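Long-range contact in glycosyl transferase family 9 (Veillonella parvula, PDB 3TOV), which probably transfers a sugar, as the heptosyltransferases of glycosyltransferase family 9 do, from an activated nucleotide-sugar donor to an acceptor: residues 22-27 and 158-163. Numbering follows the deposited sequence.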
loop_
_atom_site.group_PDB
_atom_site.type_symbol
_atom_site.label_atom_id
_atom_site.label_comp_id
_atom_site.label_asym_id
_atom_site.label_seq_id
_atom_site.Cartn_x
_atom_site.Cartn_y
_atom_site.Cartn_z
ATOM N N VAL A 22 -4.178 -4.262 -0.939
ATOM C CA VAL A 22 -3.426 -5.512 -0.789
ATOM C C VAL A 22 -2.310 -5.408 0.243
ATOM O O VAL A 22 -2.239 -6.209 1.181
ATOM C CB VAL A 22 -2.863 -6.045 -2.125
ATOM C CG1 VAL A 22 -1.775 -7.091 -1.882
ATOM C CG2 VAL A 22 -3.977 -6.630 -2.948
ATOM N N ILE A 23 -1.436 -4.428 0.081
ATOM C CA ILE A 23 -0.309 -4.306 0.996
ATOM C C ILE A 23 -0.798 -4.271 2.445
ATOM O O ILE A 23 -0.130 -4.768 3.356
ATOM C CB ILE A 23 0.540 -3.085 0.649
ATOM C CG1 ILE A 23 1.059 -3.240 -0.793
ATOM C CG2 ILE A 23 1.659 -2.915 1.658
ATOM C CD1 ILE A 23 1.627 -1.968 -1.419
ATOM N N LEU A 24 -1.994 -3.718 2.635
ATOM C CA LEU A 24 -2.611 -3.604 3.955
ATOM C C LEU A 24 -3.085 -4.937 4.527
ATOM O O LEU A 24 -3.407 -5.028 5.710
ATOM C CB LEU A 24 -3.788 -2.631 3.901
ATOM C CG LEU A 24 -3.399 -1.178 3.658
ATOM C CD1 LEU A 24 -4.627 -0.349 3.388
ATOM C CD2 LEU A 24 -2.652 -0.672 4.864
ATOM N N THR A 25 -3.147 -5.964 3.686
ATOM C CA THR A 25 -3.516 -7.296 4.149
ATOM C C THR A 25 -2.274 -8.030 4.621
ATOM O O THR A 25 -2.343 -9.178 5.064
ATOM C CB THR A 25 -4.160 -8.139 3.038
ATOM O OG1 THR A 25 -3.181 -8.450 2.031
ATOM C CG2 THR A 25 -5.322 -7.402 2.410
ATOM N N THR A 26 -1.135 -7.364 4.521
ATOM C CA THR A 26 0.135 -8.035 4.724
ATOM C C THR A 26 0.505 -8.309 6.200
ATOM O O THR A 26 1.139 -9.334 6.498
ATOM C CB THR A 26 1.264 -7.311 3.952
ATOM O OG1 THR A 26 2.189 -8.281 3.446
ATOM C CG2 THR A 26 1.985 -6.296 4.827
ATOM N N PRO A 27 0.102 -7.407 7.125
ATOM C CA PRO A 27 0.334 -7.602 8.562
ATOM C C PRO A 27 -0.608 -8.670 9.136
ATOM O O PRO A 27 -0.225 -9.466 9.999
ATOM C CB PRO A 27 -0.010 -6.230 9.161
ATOM C CG PRO A 27 -0.099 -5.292 8.022
ATOM C CD PRO A 27 -0.562 -6.117 6.875
ATOM N N SER A 158 4.454 -6.446 12.738
ATOM C CA SER A 158 5.533 -5.493 12.469
ATOM C C SER A 158 5.352 -4.669 11.193
ATOM O O SER A 158 6.304 -4.416 10.458
ATOM C CB SER A 158 6.859 -6.220 12.412
ATOM O OG SER A 158 6.664 -7.486 11.834
ATOM N N GLY A 159 4.129 -4.232 10.945
ATOM C CA GLY A 159 3.885 -3.278 9.886
ATOM C C GLY A 159 3.758 -3.942 8.544
ATOM O O GLY A 159 3.836 -5.164 8.435
ATOM N N LEU A 160 3.541 -3.116 7.525
ATOM C CA LEU A 160 3.509 -3.566 6.142
ATOM C C LEU A 160 4.890 -4.017 5.675
ATOM O O LEU A 160 5.934 -3.540 6.146
ATOM C CB LEU A 160 3.013 -2.452 5.236
ATOM C CG LEU A 160 1.902 -1.565 5.784
ATOM C CD1 LEU A 160 1.671 -0.400 4.836
ATOM C CD2 LEU A 160 0.629 -2.338 5.973
ATOM N N HIS A 161 4.883 -4.933 4.722
ATOM C CA HIS A 161 6.105 -5.585 4.292
ATOM C C HIS A 161 5.991 -6.027 2.835
ATOM O O HIS A 161 4.967 -6.559 2.414
ATOM C CB HIS A 161 6.368 -6.796 5.187
ATOM C CG HIS A 161 7.621 -7.532 4.853
ATOM N ND1 HIS A 161 7.689 -8.908 4.828
ATOM C CD2 HIS A 161 8.859 -7.086 4.534
ATOM C CE1 HIS A 161 8.916 -9.280 4.506
ATOM N NE2 HIS A 161 9.645 -8.193 4.322
ATOM N N ILE A 162 7.030 -5.770 2.057
ATOM C CA ILE A 162 7.142 -6.400 0.756
ATOM C C ILE A 162 8.552 -6.895 0.632
ATOM O O ILE A 162 9.504 -6.129 0.807
ATOM C CB ILE A 162 6.831 -5.465 -0.394
ATOM C CG1 ILE A 162 5.380 -4.999 -0.308
ATOM C CG2 ILE A 162 7.051 -6.189 -1.709
ATOM C CD1 ILE A 162 4.923 -4.196 -1.509
ATOM N N GLU A 163 8.682 -8.192 0.370
ATOM C CA GLU A 163 9.984 -8.826 0.321
ATOM C C GLU A 163 10.487 -8.639 -1.083
ATOM O O GLU A 163 9.804 -9.030 -2.027
ATOM C CB GLU A 163 9.850 -10.310 0.640
ATOM C CG GLU A 163 11.139 -10.985 1.028
ATOM C CD GLU A 163 11.675 -10.477 2.346
ATOM O OE1 GLU A 163 11.563 -11.210 3.356
ATOM O OE2 GLU A 163 12.209 -9.342 2.368
#
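With CG set beside its own backbone N and anti to the carbonyl carbon (chi1 -38°), Leu160 brings the end of its isobutyl group up against the turn at 22-27, while Ile23 has CG1 beside its N (chi1 -59°), which sets CG2 anti to that N, where it meets Leu160 CB at 3.9 Å. The fold is a GT-B glycosyltransferase with two Rossmann-like domains. Here the extended segment 158-163, part of the link leading from helix 139-149 into the second domain, packs on the type I beta turn Ile23-Thr26 that joins the first two helices after strand 10-14. Leu160 crosses Ile23 at about a right angle, and its CD2 reaches farther in, 3.8 Å from Leu24 CD2 and 3.7 Å from Pro27 CG, running alongside both residues. Ile162 crosses Ile23 in the same manner, Ile162 CD1 lying across the CG1-CD1 end of Ile23, 4.0 Å from Ile23 CD1. An alanine in place of Ile23 would probably loosen this packing, since both CG2 against Leu160 and CD1 against Ile162 would be lost. Helix 271-277 of the second domain closes over the cluster, with Val275 on Ile23 and His274 on both Leu24 and Leu160, so the contact lies buried at the domain junction. Just before the turn, Val22 O accepts two hydrogen bonds from Thr25, from N and, on a lone pair, from OG1, which also bonds Tyr43 OH. Thr26 sets its CG2 methyl against the backbone between Leu160 CA and His161 N, while its OG1 gives the polar link, a weak hydrogen bond of 3.4 Å to His161 O.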